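Local coordinates for protein ketosynthase (Streptomyces sp. MSC090213JE08, PDB 6KXD) that probably catalyses the condensation of malonyl-ACP with a fatty acyl-ACP, giving a 3-oxoacyl-ACP and lengthening the chain in a highly reducing type II polyketide synthase, at residues R103-T108 and L156-V161; R326-K331 and P359-H364. All blocks are in the same frame, centred on the assembly; numbering follows the deposited sequence.

Contact 1 (R103-T108 and L156-V161)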
ATOM      1  N   ARG A 103       0.530  -8.704 -21.970  1.00 74.82           N
ATOM      2  CA  ARG A 103       0.009  -9.418 -20.830  1.00 72.10           C
ATOM      3  C   ARG A 103      -0.745  -8.464 -19.898  1.00 57.80           C
ATOM      4  O   ARG A 103      -0.319  -7.336 -19.627  1.00 62.14           O
ATOM      5  CB  ARG A 103       1.140 -10.167 -20.120  1.00 75.09           C
ATOM      6  CG  ARG A 103       1.106 -11.666 -20.371  1.00 75.28           C
ATOM      7  CD  ARG A 103       2.472 -12.275 -20.604  1.00 75.36           C
ATOM      8  NE  ARG A 103       2.514 -13.502 -19.836  1.00 82.55           N
ATOM      9  CZ  ARG A 103       3.595 -13.975 -19.239  1.00 85.47           C
ATOM     10  NH1 ARG A 103       4.790 -13.727 -19.746  1.00 92.13           N
ATOM     11  NH2 ARG A 103       3.473 -14.676 -18.125  1.00 73.45           N
ATOM     12  N   GLN A 104      -1.910  -8.934 -19.446  1.00 54.19           N
ATOM     13  CA  GLN A 104      -2.561  -8.317 -18.317  1.00 50.84           C
ATOM     14  C   GLN A 104      -1.722  -8.705 -17.098  1.00 46.43           C
ATOM     15  O   GLN A 104      -1.367  -9.854 -16.918  1.00 45.16           O
ATOM     16  CB  GLN A 104      -4.016  -8.757 -18.147  1.00 55.05           C
ATOM     17  CG  GLN A 104      -4.708  -7.953 -17.054  1.00 61.88           C
ATOM     18  CD  GLN A 104      -6.119  -8.386 -16.734  1.00 69.51           C
ATOM     19  OE1 GLN A 104      -6.814  -8.959 -17.573  1.00 64.11           O
ATOM     20  NE2 GLN A 104      -6.549  -8.107 -15.508  1.00 57.48           N
ATOM     21  N   ALA A 105      -1.398  -7.732 -16.255  1.00 48.66           N
ATOM     22  CA  ALA A 105      -0.434  -8.012 -15.207  1.00 43.92           C
ATOM     23  C   ALA A 105      -0.793  -7.182 -13.997  1.00 41.21           C
ATOM     24  O   ALA A 105      -1.501  -6.148 -14.097  1.00 44.10           O
ATOM     25  CB  ALA A 105       0.953  -7.672 -15.690  1.00 49.00           C
ATOM     26  N   VAL A 106      -0.286  -7.645 -12.862  1.00 40.67           N
ATOM     27  CA  VAL A 106      -0.345  -6.883 -11.689  1.00 40.12           C
ATOM     28  C   VAL A 106       1.089  -6.410 -11.408  1.00 39.66           C
ATOM     29  O   VAL A 106       2.013  -7.194 -11.494  1.00 40.69           O
ATOM     30  CB  VAL A 106      -0.967  -7.686 -10.531  1.00 43.39           C
ATOM     31  CG1 VAL A 106      -0.670  -7.062  -9.175  1.00 52.12           C
ATOM     32  CG2 VAL A 106      -2.463  -7.842 -10.718  1.00 41.74           C
ATOM     33  N   ILE A 107       1.228  -5.129 -11.046  1.00 37.31           N
ATOM     34  CA  ILE A 107       2.474  -4.564 -10.570  1.00 36.54           C
ATOM     35  C   ILE A 107       2.184  -3.989  -9.195  1.00 36.13           C
ATOM     36  O   ILE A 107       1.404  -3.090  -9.085  1.00 37.56           O
ATOM     37  CB  ILE A 107       2.994  -3.477 -11.513  1.00 39.18           C
ATOM     38  CG1 ILE A 107       3.280  -4.024 -12.909  1.00 41.66           C
ATOM     39  CG2 ILE A 107       4.203  -2.782 -10.897  1.00 41.63           C
ATOM     40  CD1 ILE A 107       3.699  -2.947 -13.883  1.00 42.32           C
ATOM     41  N   THR A 108       2.796  -4.563  -8.183  1.00 38.26           N
ATOM     42  CA  THR A 108       2.481  -4.182  -6.824  1.00 35.93           C
ATOM     43  C   THR A 108       3.812  -4.039  -6.095  1.00 37.45           C
ATOM     44  O   THR A 108       4.596  -4.996  -6.037  1.00 40.11           O
ATOM     45  CB  THR A 108       1.440  -5.138  -6.241  1.00 46.41           C
ATOM     46  OG1 THR A 108       1.218  -4.798  -4.874  1.00 55.23           O
ATOM     47  CG2 THR A 108       1.862  -6.575  -6.365  1.00 50.95           C
ATOM     48  N   LEU A 156       8.191  -0.182 -18.564  1.00 40.32           N
ATOM     49  CA  LEU A 156       8.160  -1.447 -19.248  1.00 40.07           C
ATOM     50  C   LEU A 156       7.102  -1.469 -20.366  1.00 41.93           C
ATOM     51  O   LEU A 156       6.954  -2.519 -21.031  1.00 48.08           O
ATOM     52  CB  LEU A 156       7.963  -2.569 -18.236  1.00 39.82           C
ATOM     53  CG  LEU A 156       9.089  -2.651 -17.209  1.00 41.42           C
ATOM     54  CD1 LEU A 156       8.820  -3.757 -16.219  1.00 46.35           C
ATOM     55  CD2 LEU A 156      10.423  -2.832 -17.900  1.00 44.92           C
ATOM     56  N   ARG A 157       6.403  -0.345 -20.558  1.00 40.70           N
ATOM     57  CA  ARG A 157       5.420  -0.153 -21.615  1.00 44.52           C
ATOM     58  C   ARG A 157       4.272  -1.149 -21.470  1.00 49.87           C
ATOM     59  O   ARG A 157       3.876  -1.803 -22.425  1.00 47.98           O
ATOM     60  CB  ARG A 157       6.128  -0.279 -22.970  1.00 46.26           C
ATOM     61  CG  ARG A 157       7.211   0.771 -23.168  1.00 52.04           C
ATOM     62  CD  ARG A 157       6.635   2.160 -23.274  1.00 57.17           C
ATOM     63  NE  ARG A 157       5.720   2.263 -24.400  1.00 62.37           N
ATOM     64  CZ  ARG A 157       4.845   3.246 -24.580  1.00 62.85           C
ATOM     65  NH1 ARG A 157       4.790   4.256 -23.721  1.00 56.23           N
ATOM     66  NH2 ARG A 157       4.012   3.194 -25.608  1.00 61.54           N
ATOM     67  N   MET A 158       3.744  -1.238 -20.251  1.00 40.97           N
ATOM     68  CA  MET A 158       2.697  -2.144 -19.912  1.00 43.06           C
ATOM     69  C   MET A 158       1.464  -1.352 -19.507  1.00 47.12           C
ATOM     70  O   MET A 158       1.345  -0.909 -18.362  1.00 45.41           O
ATOM     71  CB  MET A 158       3.117  -3.024 -18.749  1.00 42.86           C
ATOM     72  CG  MET A 158       4.301  -3.884 -19.048  1.00 45.38           C
ATOM     73  SD  MET A 158       4.965  -4.719 -17.598  1.00 51.01           S
ATOM     74  CE  MET A 158       3.644  -5.895 -17.297  1.00 58.16           C
ATOM     75  N   PRO A 159       0.501  -1.119 -20.417  1.00 43.96           N
ATOM     76  CA  PRO A 159      -0.681  -0.333 -20.073  1.00 44.24           C
ATOM     77  C   PRO A 159      -1.733  -1.164 -19.337  1.00 43.11           C
ATOM     78  O   PRO A 159      -2.524  -0.594 -18.573  1.00 44.16           O
ATOM     79  CB  PRO A 159      -1.212   0.163 -21.421  1.00 50.68           C
ATOM     80  CG  PRO A 159      -0.725  -0.884 -22.411  1.00 48.96           C
ATOM     81  CD  PRO A 159       0.591  -1.403 -21.868  1.00 48.06           C
ATOM     82  N   ASN A 160      -1.712  -2.480 -19.570  1.00 40.71           N
ATOM     83  CA  ASN A 160      -2.744  -3.391 -19.119  1.00 42.17           C
ATOM     84  C   ASN A 160      -2.350  -3.961 -17.755  1.00 41.24           C
ATOM     85  O   ASN A 160      -2.175  -5.145 -17.593  1.00 48.60           O
ATOM     86  CB  ASN A 160      -3.047  -4.505 -20.130  1.00 50.79           C
ATOM     87  CG  ASN A 160      -4.368  -5.182 -19.812  1.00 61.00           C
ATOM     88  OD1 ASN A 160      -5.165  -4.649 -19.025  1.00 60.19           O
ATOM     89  ND2 ASN A 160      -4.605  -6.359 -20.385  1.00 63.96           N
ATOM     90  N   VAL A 161      -2.188  -3.048 -16.794  1.00 40.78           N
ATOM     91  CA  VAL A 161      -1.637  -3.326 -15.519  1.00 41.68           C
ATOM     92  C   VAL A 161      -2.572  -2.745 -14.466  1.00 42.92           C
ATOM     93  O   VAL A 161      -3.051  -1.622 -14.619  1.00 45.67           O
ATOM     94  CB  VAL A 161      -0.246  -2.667 -15.479  1.00 46.24           C
ATOM     95  CG1 VAL A 161       0.222  -2.317 -14.083  1.00 51.77           C
ATOM     96  CG2 VAL A 161       0.733  -3.569 -16.211  1.00 48.05           C
TER
HETATM   97  O   HOH W   1       0.225  -4.429 -20.487  1.00 53.96           O

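Contact 2 (R326-K331 and P359-H364)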
ATOM      1  N   ARG A 326      16.010 -22.888  12.078  1.00 54.34           N
ATOM      2  CA  ARG A 326      16.975 -21.826  12.072  1.00 50.04           C
ATOM      3  C   ARG A 326      16.274 -20.541  11.629  1.00 50.63           C
ATOM      4  O   ARG A 326      15.498 -20.572  10.695  1.00 49.36           O
ATOM      5  CB  ARG A 326      18.132 -22.158  11.127  1.00 54.10           C
ATOM      6  CG  ARG A 326      19.123 -23.136  11.741  1.00 59.03           C
ATOM      7  CD  ARG A 326      20.081 -23.739  10.745  1.00 66.80           C
ATOM      8  NE  ARG A 326      19.437 -24.709   9.881  1.00 70.11           N
ATOM      9  CZ  ARG A 326      20.100 -25.511   9.054  1.00 79.61           C
ATOM     10  NH1 ARG A 326      21.423 -25.498   9.063  1.00 74.45           N
ATOM     11  NH2 ARG A 326      19.446 -26.313   8.228  1.00 78.49           N
ATOM     12  N   THR A 327      16.581 -19.450  12.315  1.00 50.76           N
ATOM     13  CA  THR A 327      15.900 -18.205  12.178  1.00 51.81           C
ATOM     14  C   THR A 327      16.971 -17.125  12.015  1.00 47.48           C
ATOM     15  O   THR A 327      17.666 -16.775  12.933  1.00 52.73           O
ATOM     16  CB  THR A 327      14.955 -17.975  13.368  1.00 45.56           C
ATOM     17  OG1 THR A 327      13.968 -19.002  13.344  1.00 46.55           O
ATOM     18  CG2 THR A 327      14.323 -16.599  13.360  1.00 53.87           C
ATOM     19  N   VAL A 328      17.035 -16.561  10.814  1.00 47.29           N
ATOM     20  CA  VAL A 328      18.052 -15.636  10.431  1.00 44.90           C
ATOM     21  C   VAL A 328      17.432 -14.279  10.096  1.00 52.81           C
ATOM     22  O   VAL A 328      16.260 -14.198   9.708  1.00 51.53           O
ATOM     23  CB  VAL A 328      18.833 -16.185   9.225  1.00 47.29           C
ATOM     24  CG1 VAL A 328      19.238 -17.628   9.458  1.00 49.84           C
ATOM     25  CG2 VAL A 328      18.072 -16.054   7.915  1.00 46.27           C
ATOM     26  N   ALA A 329      18.254 -13.242  10.232  1.00 49.12           N
ATOM     27  CA  ALA A 329      17.864 -11.853  10.060  1.00 47.25           C
ATOM     28  C   ALA A 329      18.755 -11.180   8.999  1.00 51.32           C
ATOM     29  O   ALA A 329      19.793 -10.631   9.294  1.00 45.07           O
ATOM     30  CB  ALA A 329      17.903 -11.135  11.378  1.00 47.44           C
ATOM     31  N   VAL A 330      18.239 -11.133   7.765  1.00 49.43           N
ATOM     32  CA  VAL A 330      18.847 -10.472   6.598  1.00 49.87           C
ATOM     33  C   VAL A 330      19.125  -8.996   6.862  1.00 46.20           C
ATOM     34  O   VAL A 330      20.074  -8.433   6.307  1.00 47.77           O
ATOM     35  CB  VAL A 330      17.931 -10.682   5.371  1.00 49.86           C
ATOM     36  CG1 VAL A 330      18.343  -9.848   4.166  1.00 60.70           C
ATOM     37  CG2 VAL A 330      17.869 -12.151   5.000  1.00 53.91           C
ATOM     38  N   LYS A 331      18.330  -8.347   7.729  1.00 45.77           N
ATOM     39  CA  LYS A 331      18.532  -6.953   8.055  1.00 46.15           C
ATOM     40  C   LYS A 331      19.853  -6.736   8.814  1.00 42.31           C
ATOM     41  O   LYS A 331      20.302  -5.602   8.956  1.00 45.61           O
ATOM     42  CB  LYS A 331      17.382  -6.413   8.912  1.00 48.82           C
ATOM     43  CG  LYS A 331      16.035  -6.339   8.191  1.00 42.78           C
ATOM     44  CD  LYS A 331      14.954  -5.746   9.042  1.00 48.11           C
ATOM     45  CE  LYS A 331      13.630  -5.661   8.311  1.00 47.46           C
ATOM     46  NZ  LYS A 331      13.111  -7.010   8.017  1.00 43.94           N
ATOM     47  N   PRO A 359      21.461 -17.589   4.584  1.00 54.89           N
ATOM     48  CA  PRO A 359      22.259 -16.396   4.770  1.00 49.05           C
ATOM     49  C   PRO A 359      22.370 -16.160   6.263  1.00 54.31           C
ATOM     50  O   PRO A 359      21.487 -16.585   7.016  1.00 54.17           O
ATOM     51  CB  PRO A 359      21.456 -15.296   4.073  1.00 54.08           C
ATOM     52  CG  PRO A 359      20.028 -15.771   4.182  1.00 54.29           C
ATOM     53  CD  PRO A 359      20.118 -17.278   4.071  1.00 55.01           C
ATOM     54  N   PRO A 360      23.444 -15.473   6.706  1.00 50.58           N
ATOM     55  CA  PRO A 360      23.722 -15.322   8.132  1.00 56.16           C
ATOM     56  C   PRO A 360      23.042 -14.133   8.804  1.00 53.48           C
ATOM     57  O   PRO A 360      22.764 -13.112   8.150  1.00 50.74           O
ATOM     58  CB  PRO A 360      25.231 -15.040   8.189  1.00 51.38           C
ATOM     59  CG  PRO A 360      25.525 -14.367   6.859  1.00 51.49           C
ATOM     60  CD  PRO A 360      24.491 -14.873   5.866  1.00 54.56           C
ATOM     61  N   THR A 361      22.863 -14.270  10.123  1.00 53.66           N
ATOM     62  CA  THR A 361      22.688 -13.145  11.006  1.00 51.66           C
ATOM     63  C   THR A 361      24.081 -12.684  11.453  1.00 56.16           C
ATOM     64  O   THR A 361      24.718 -13.352  12.290  1.00 56.06           O
ATOM     65  CB  THR A 361      21.812 -13.509  12.211  1.00 49.62           C
ATOM     66  OG1 THR A 361      20.686 -14.246  11.748  1.00 52.81           O
ATOM     67  CG2 THR A 361      21.411 -12.290  13.011  1.00 55.27           C
ATOM     68  N   ILE A 362      24.539 -11.556  10.902  1.00 51.97           N
ATOM     69  CA  ILE A 362      25.884 -11.052  11.100  1.00 52.54           C
ATOM     70  C   ILE A 362      25.894 -10.119  12.316  1.00 58.88           C
ATOM     71  O   ILE A 362      24.874  -9.914  12.950  1.00 54.20           O
ATOM     72  CB  ILE A 362      26.405 -10.377   9.813  1.00 53.84           C
ATOM     73  CG1 ILE A 362      25.806  -8.981   9.571  1.00 49.08           C
ATOM     74  CG2 ILE A 362      26.194 -11.306   8.642  1.00 52.16           C
ATOM     75  CD1 ILE A 362      26.523  -8.154   8.495  1.00 51.19           C
ATOM     76  N   ASN A 363      27.085  -9.614  12.658  1.00 52.72           N
ATOM     77  CA  ASN A 363      27.336  -8.818  13.850  1.00 57.59           C
ATOM     78  C   ASN A 363      26.835  -9.557  15.108  1.00 50.72           C
ATOM     79  O   ASN A 363      26.443  -8.923  16.091  1.00 57.21           O
ATOM     80  CB  ASN A 363      26.716  -7.419  13.737  1.00 57.42           C
ATOM     81  CG  ASN A 363      26.988  -6.738  12.412  1.00 61.89           C
ATOM     82  OD1 ASN A 363      28.097  -6.819  11.902  1.00 60.29           O
ATOM     83  ND2 ASN A 363      25.987  -6.077  11.842  1.00 58.48           N
ATOM     84  N   HIS A 364      26.832 -10.890  15.071  1.00 48.14           N
ATOM     85  CA  HIS A 364      26.304 -11.694  16.162  1.00 58.47           C
ATOM     86  C   HIS A 364      27.429 -12.070  17.133  1.00 61.01           C
ATOM     87  O   HIS A 364      28.310 -12.897  16.783  1.00 63.43           O
ATOM     88  CB  HIS A 364      25.596 -12.946  15.649  1.00 55.52           C
ATOM     89  CG  HIS A 364      24.647 -13.520  16.657  1.00 58.17           C
ATOM     90  ND1 HIS A 364      23.506 -12.842  17.050  1.00 60.37           N
ATOM     91  CD2 HIS A 364      24.659 -14.674  17.364  1.00 62.79           C
ATOM     92  CE1 HIS A 364      22.854 -13.568  17.936  1.00 60.89           C
ATOM     93  NE2 HIS A 364      23.527 -14.698  18.137  1.00 65.32           N
TER

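Contact 1 (R103-T108 and L156-V161)
A105 and V161 form a parallel bridge where two strands begin side by side. Between the two segments the direct hydrogen bond is A105 N to N160 O (3.0 Å), with an angle of 147° at the hydrogen; A105 also bonds to the backbone of E162, the next residue of that strand. Two CA-H...O contacts flank it: Q104 CA also lies against N160 O, and V161 CA approaches A105 O at 3.2 Å. N160 centres an inverse gamma turn whose V161 N to P159 O bond is weak, and a water accepts from N160 N while donating to R103 O.

The amides of Q104 and N160 are not bonded to each other; N160 ND2 instead rests against Q104 CB at 3.3 Å, the two amide planes turned by 36°. Apolar contacts continue from A105 to I107. V161 CG1, anti to the backbone N, meets I107 CD1 at 3.5 Å, and the M158 chain bends at its last torsion (chi3 70°), its CE touching A105 CB at 3.6 Å.

Strands 105-110 and 161-166 are adjacent, joined through helices in a beta-alpha-beta crossover of the thiolase-like fold. Helix 147-156 packs on I107 and V161 through A153, strand 191-198 pairs along the other edge of strand 105-110, and a neighbouring subunit reaches P159 and N160.

Contact 2 (R326-K331 and P359-H364)
P359 turns its carbonyl into the side chain of V328, with P359 O 3.5 Å from V328 CB, equally near to CG1 and barely farther from CG2. This oxygen is buried and has no hydrogen-bonding partner in the model, so the branched valine end covers a polar atom with hydrocarbon. The ring of the same proline makes looser contacts: P359 CG is 4.2 Å from V328 CG2 and 4.3 Å from V330 CG2. The ring of P360 packs on M333 of helix 331-334.

The chain here runs nearly perpendicular to residues 327-330, at 97°, and passes V328 to V330, between strand 326-328 and that short helix. The strand lies parallel to strand 297-299 in the C-terminal half of the thiolase-like fold, and 359-364 crosses there as a loop without strand pairing to it.

T361 supplies the polar link. Its OG1, beside its own backbone N and anti to the carbonyl carbon (chi1 -45°), accepts from A329 N at 3.0 Å with 152° at the hydrogen. The hydroxyl is also hydrogen-bonded to V375 O, and thus joins three pieces of chain. T361 CG2 rests 4.0 Å from A329 CB. At I362 the backbone N bonds to S332 OG, the same hydroxyl that holds A329 O.

Overall arrangement
Both contacts involve the same large mixed sheet, but they lie on opposite sides of the chain's centre, one in each family half, with centres about 35 Å apart and nearest atoms about 17 Å apart. Contact 1 is partly buried and joins the starts of two adjacent parallel strands through a backbone bond and a water, with a neighbouring subunit close by. Contact 2 is wholly buried, is touched by no other chain of the assembly, and sets a loop across the residues between a strand and a short helix; there a threonine hydroxyl takes the role that a main-chain carbonyl plays in contact 1. Apolar side chains meet more closely in contact 1 than around the prolines of contact 2.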